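Local coordinates for protein MPT synthase subunit 2 (Burkholderia ambifaria, PDB 7L32) that probably serves as the catalytic subunit of molybdopterin synthase, transferring sulfur to precursor Z to make the dithiolene of molybdopterin during molybdenum cofactor biosynthesis, at residues 12-24 against 89-103. Numbering follows the deposited sequence.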
# COMPACT_ATOMS: atom_id res chain seq x y z
N ILE A 12 -8.53 7.59 -13.09
CA ILE A 12 -7.22 7.34 -13.68
C ILE A 12 -6.75 8.63 -14.33
O ILE A 12 -7.49 9.23 -15.11
CB ILE A 12 -7.28 6.19 -14.72
CG1 ILE A 12 -7.28 4.82 -14.04
CG2 ILE A 12 -6.15 6.32 -15.73
CD1 ILE A 12 -8.62 4.37 -13.51
N ARG A 13 -5.51 9.04 -14.03
CA ARG A 13 -4.98 10.31 -14.54
C ARG A 13 -3.51 10.18 -14.89
O ARG A 13 -2.74 9.52 -14.19
CB ARG A 13 -5.14 11.41 -13.47
CG ARG A 13 -5.66 12.72 -13.93
CD ARG A 13 -6.22 13.47 -12.73
NE ARG A 13 -5.22 13.74 -11.70
CZ ARG A 13 -5.37 13.44 -10.42
NH1 ARG A 13 -6.47 12.85 -9.97
NH2 ARG A 13 -4.42 13.78 -9.55
N ILE A 14 -3.11 10.85 -15.97
CA ILE A 14 -1.72 11.05 -16.35
C ILE A 14 -1.46 12.55 -16.34
O ILE A 14 -2.20 13.31 -16.97
CB ILE A 14 -1.40 10.44 -17.73
CG1 ILE A 14 -1.51 8.91 -17.67
CG2 ILE A 14 -0.01 10.87 -18.20
CD1 ILE A 14 -1.68 8.26 -19.03
N GLN A 15 -0.39 12.98 -15.67
CA GLN A 15 -0.14 14.40 -15.49
C GLN A 15 1.36 14.66 -15.36
O GLN A 15 2.13 13.76 -15.04
CB GLN A 15 -0.86 14.95 -14.26
CG GLN A 15 -0.33 14.34 -12.94
CD GLN A 15 -1.20 14.69 -11.74
OE1 GLN A 15 -2.43 14.61 -11.81
NE2 GLN A 15 -0.56 15.10 -10.65
N THR A 16 1.75 15.91 -15.58
CA THR A 16 3.14 16.30 -15.32
C THR A 16 3.33 16.77 -13.88
O THR A 16 4.40 16.56 -13.31
CB THR A 16 3.61 17.40 -16.27
OG1 THR A 16 2.80 18.57 -16.11
CG2 THR A 16 3.57 16.93 -17.74
N ASP A 17 2.32 17.42 -13.30
CA ASP A 17 2.43 17.91 -11.94
C ASP A 17 2.63 16.75 -10.97
O ASP A 17 2.22 15.61 -11.22
CB ASP A 17 1.17 18.68 -11.53
CG ASP A 17 1.09 20.06 -12.14
OD1 ASP A 17 2.14 20.63 -12.53
OD2 ASP A 17 -0.04 20.59 -12.19
N ASP A 18 3.26 17.04 -9.84
CA ASP A 18 3.36 16.04 -8.80
C ASP A 18 1.99 15.82 -8.14
O ASP A 18 1.09 16.65 -8.26
CB ASP A 18 4.40 16.46 -7.76
CG ASP A 18 4.94 15.28 -6.97
OD1 ASP A 18 4.56 14.12 -7.27
OD2 ASP A 18 5.75 15.52 -6.06
N PHE A 19 1.84 14.69 -7.46
CA PHE A 19 0.58 14.36 -6.80
C PHE A 19 0.77 14.33 -5.29
O PHE A 19 1.89 14.26 -4.78
CB PHE A 19 0.00 13.02 -7.30
CG PHE A 19 0.96 11.84 -7.23
CD1 PHE A 19 1.17 11.16 -6.03
CD2 PHE A 19 1.62 11.40 -8.37
CE1 PHE A 19 2.05 10.08 -5.97
CE2 PHE A 19 2.49 10.31 -8.32
CZ PHE A 19 2.71 9.65 -7.11
N ASP A 20 -0.35 14.43 -4.57
CA ASP A 20 -0.39 14.41 -3.11
C ASP A 20 -1.09 13.12 -2.69
O ASP A 20 -2.31 13.00 -2.80
CB ASP A 20 -1.15 15.65 -2.62
CG ASP A 20 -1.24 15.76 -1.08
OD1 ASP A 20 -1.16 14.74 -0.35
OD2 ASP A 20 -1.43 16.89 -0.62
N LEU A 21 -0.31 12.17 -2.16
CA LEU A 21 -0.87 10.87 -1.77
C LEU A 21 -2.06 11.02 -0.82
O LEU A 21 -3.10 10.39 -1.01
CB LEU A 21 0.22 10.00 -1.13
CG LEU A 21 -0.19 8.59 -0.68
CD1 LEU A 21 -0.68 7.73 -1.85
CD2 LEU A 21 0.96 7.92 0.03
N ASN A 22 -1.92 11.89 0.20
CA ASN A 22 -2.99 12.13 1.17
C ASN A 22 -4.28 12.56 0.48
O ASN A 22 -5.35 12.01 0.74
CB ASN A 22 -2.60 13.23 2.17
CG ASN A 22 -1.85 12.71 3.36
OD1 ASN A 22 -1.60 11.52 3.46
ND2 ASN A 22 -1.47 13.62 4.28
N ALA A 23 -4.18 13.58 -0.37
CA ALA A 23 -5.36 14.09 -1.06
C ALA A 23 -6.00 13.03 -1.94
O ALA A 23 -7.23 12.90 -1.98
CB ALA A 23 -5.00 15.33 -1.88
N GLU A 24 -5.18 12.24 -2.65
CA GLU A 24 -5.75 11.20 -3.52
C GLU A 24 -6.42 10.11 -2.70
O GLU A 24 -7.49 9.62 -3.07
CB GLU A 24 -4.67 10.60 -4.43
CG GLU A 24 -3.99 11.60 -5.37
CD GLU A 24 -4.96 12.34 -6.30
OE1 GLU A 24 -5.97 11.75 -6.74
OE2 GLU A 24 -4.71 13.52 -6.61
N VAL A 89 -2.66 7.46 -10.51
CA VAL A 89 -2.08 8.71 -11.04
C VAL A 89 -0.66 8.39 -11.50
O VAL A 89 0.15 7.90 -10.71
CB VAL A 89 -2.06 9.84 -9.99
CG1 VAL A 89 -1.54 11.15 -10.64
CG2 VAL A 89 -3.46 10.06 -9.37
N HIS A 90 -0.36 8.67 -12.77
CA HIS A 90 0.97 8.43 -13.28
C HIS A 90 1.53 9.73 -13.83
O HIS A 90 0.82 10.49 -14.50
CB HIS A 90 0.96 7.33 -14.36
CG HIS A 90 2.27 6.63 -14.53
ND1 HIS A 90 3.43 7.28 -14.90
CD2 HIS A 90 2.59 5.31 -14.44
CE1 HIS A 90 4.42 6.40 -15.00
NE2 HIS A 90 3.93 5.20 -14.73
N ARG A 91 2.80 10.02 -13.54
CA ARG A 91 3.40 11.24 -14.04
C ARG A 91 4.16 10.97 -15.33
O ARG A 91 4.54 9.84 -15.63
CB ARG A 91 4.34 11.86 -13.01
CG ARG A 91 3.62 12.30 -11.74
CD ARG A 91 4.59 12.91 -10.76
NE ARG A 91 5.08 14.20 -11.21
CZ ARG A 91 6.19 14.78 -10.76
NH1 ARG A 91 6.97 14.18 -9.88
NH2 ARG A 91 6.52 15.99 -11.22
N VAL A 92 4.35 12.04 -16.11
CA VAL A 92 5.19 12.04 -17.30
C VAL A 92 6.04 13.31 -17.27
O VAL A 92 5.87 14.18 -16.42
CB VAL A 92 4.37 11.96 -18.61
CG1 VAL A 92 3.72 10.58 -18.73
CG2 VAL A 92 3.32 13.05 -18.66
N GLY A 93 6.97 13.40 -18.22
CA GLY A 93 7.89 14.52 -18.27
C GLY A 93 9.27 14.18 -17.74
O GLY A 93 9.68 13.02 -17.66
N ARG A 94 10.00 15.23 -17.37
CA ARG A 94 11.37 15.10 -16.89
C ARG A 94 11.32 14.89 -15.38
O ARG A 94 10.97 15.80 -14.63
CB ARG A 94 12.18 16.33 -17.27
CG ARG A 94 13.68 16.21 -17.10
CD ARG A 94 14.37 17.46 -17.63
NE ARG A 94 15.74 17.57 -17.17
CZ ARG A 94 16.10 18.13 -16.01
NH1 ARG A 94 15.19 18.60 -15.17
NH2 ARG A 94 17.38 18.20 -15.70
N LEU A 95 11.69 13.69 -14.93
CA LEU A 95 11.59 13.30 -13.53
C LEU A 95 12.99 13.06 -12.98
O LEU A 95 13.79 12.35 -13.59
CB LEU A 95 10.74 12.04 -13.38
CG LEU A 95 9.32 12.13 -13.95
CD1 LEU A 95 8.71 10.74 -14.09
CD2 LEU A 95 8.42 13.03 -13.09
N LEU A 96 13.28 13.67 -11.83
CA LEU A 96 14.59 13.60 -11.19
C LEU A 96 14.64 12.46 -10.18
O LEU A 96 13.59 11.97 -9.74
CB LEU A 96 14.92 14.93 -10.51
CG LEU A 96 15.16 16.09 -11.49
CD1 LEU A 96 15.41 17.40 -10.75
CD2 LEU A 96 16.33 15.75 -12.40
N PRO A 97 15.83 12.04 -9.78
CA PRO A 97 15.94 11.08 -8.67
C PRO A 97 15.18 11.58 -7.44
O PRO A 97 15.25 12.76 -7.09
CB PRO A 97 17.45 11.00 -8.40
CG PRO A 97 18.07 11.36 -9.73
CD PRO A 97 17.15 12.37 -10.34
N LEU A 98 14.47 10.66 -6.81
CA LEU A 98 13.63 10.81 -5.63
C LEU A 98 12.23 11.33 -5.98
O LEU A 98 11.35 11.31 -5.12
CB LEU A 98 14.25 11.71 -4.54
CG LEU A 98 15.65 11.30 -4.08
CD1 LEU A 98 16.20 12.27 -3.02
CD2 LEU A 98 15.67 9.87 -3.58
N ASP A 99 11.98 11.77 -7.22
CA ASP A 99 10.65 12.21 -7.61
C ASP A 99 9.67 11.05 -7.58
O ASP A 99 10.00 9.93 -7.98
CB ASP A 99 10.65 12.79 -9.03
CG ASP A 99 11.22 14.19 -9.11
OD1 ASP A 99 11.49 14.83 -8.06
OD2 ASP A 99 11.42 14.64 -10.24
N GLN A 100 8.44 11.33 -7.17
CA GLN A 100 7.35 10.37 -7.33
C GLN A 100 7.06 10.15 -8.81
O GLN A 100 7.01 11.11 -9.59
CB GLN A 100 6.09 10.86 -6.63
CG GLN A 100 6.22 10.96 -5.11
CD GLN A 100 4.95 11.44 -4.43
OE1 GLN A 100 4.52 10.85 -3.43
NE2 GLN A 100 4.35 12.52 -4.94
N ILE A 101 6.84 8.89 -9.19
CA ILE A 101 6.47 8.52 -10.56
C ILE A 101 5.00 8.16 -10.66
O ILE A 101 4.28 8.61 -11.55
CB ILE A 101 7.33 7.34 -11.06
CG1 ILE A 101 8.82 7.67 -11.03
CG2 ILE A 101 6.92 6.91 -12.47
CD1 ILE A 101 9.67 6.42 -11.19
N VAL A 102 4.53 7.28 -9.78
CA VAL A 102 3.24 6.65 -9.97
C VAL A 102 2.68 6.33 -8.60
O VAL A 102 3.43 6.00 -7.68
CB VAL A 102 3.38 5.38 -10.85
CG1 VAL A 102 4.40 4.42 -10.26
CG2 VAL A 102 2.03 4.69 -11.07
N MET A 103 1.37 6.47 -8.46
CA MET A 103 0.69 5.94 -7.28
C MET A 103 -0.51 5.12 -7.73
O MET A 103 -1.20 5.48 -8.69
CB MET A 103 0.25 7.06 -6.32
CG MET A 103 -0.76 8.08 -6.86
SD MET A 103 -1.71 8.69 -5.42
CE MET A 103 -2.77 7.29 -5.18
O HOH W 1 6.69 16.25 -14.85
O HOH W 2 7.93 13.83 -6.01
O HOH W 3 2.79 12.27 -1.93
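Arg91 holds the loop that follows strand 11-15 by gripping the carbonyl of Thr16 side-on: NE and NH2 both point at Thr16 O, NH2 at 3.0 Å, with the oxygen in the guanidinium plane. A water that also donates to Val92 O gives Thr16 O a third donor. The remaining terminal nitrogen, NH1, donates to Gln100 O, while Asp18 OD1 lies 3.6 Å from Arg91 NH1 but well out of the guanidinium plane, a salt bridge of charge alone. Asp18 OD1 takes its hydrogen bonds from Phe19 N and, at 2.8 Å, from Gln100 NE2, whose other bond goes to Phe19 O; both amide hydrogens are thus used. Gln100 OE1 accepts from a water held by Leu21 N. A chi1 of 53°, CG between backbone N and carbonyl carbon, turns the Phe19 ring in between Gln100 and Met103: Gln100 NE2 lies over one face, toward the rim, and Met103 CG over the opposite face, 3.7 Å from the Phe19 ring centroid in a CH-pi contact. Upstream, Arg13 O accepts from His90 N, Gln15 N donates to His90 O and Val92 N donates to Gln15 O, the ladder of a parallel pair. Strand 11-15 is an outermost strand of this chain's mixed sheet, beside strand 85-91; Ile14 packs on helix 65-80, while Phe19 leads across strand 100-108 into helix 21-30, whose Leu21 touches Val42 of strand 37-44, as does Met103.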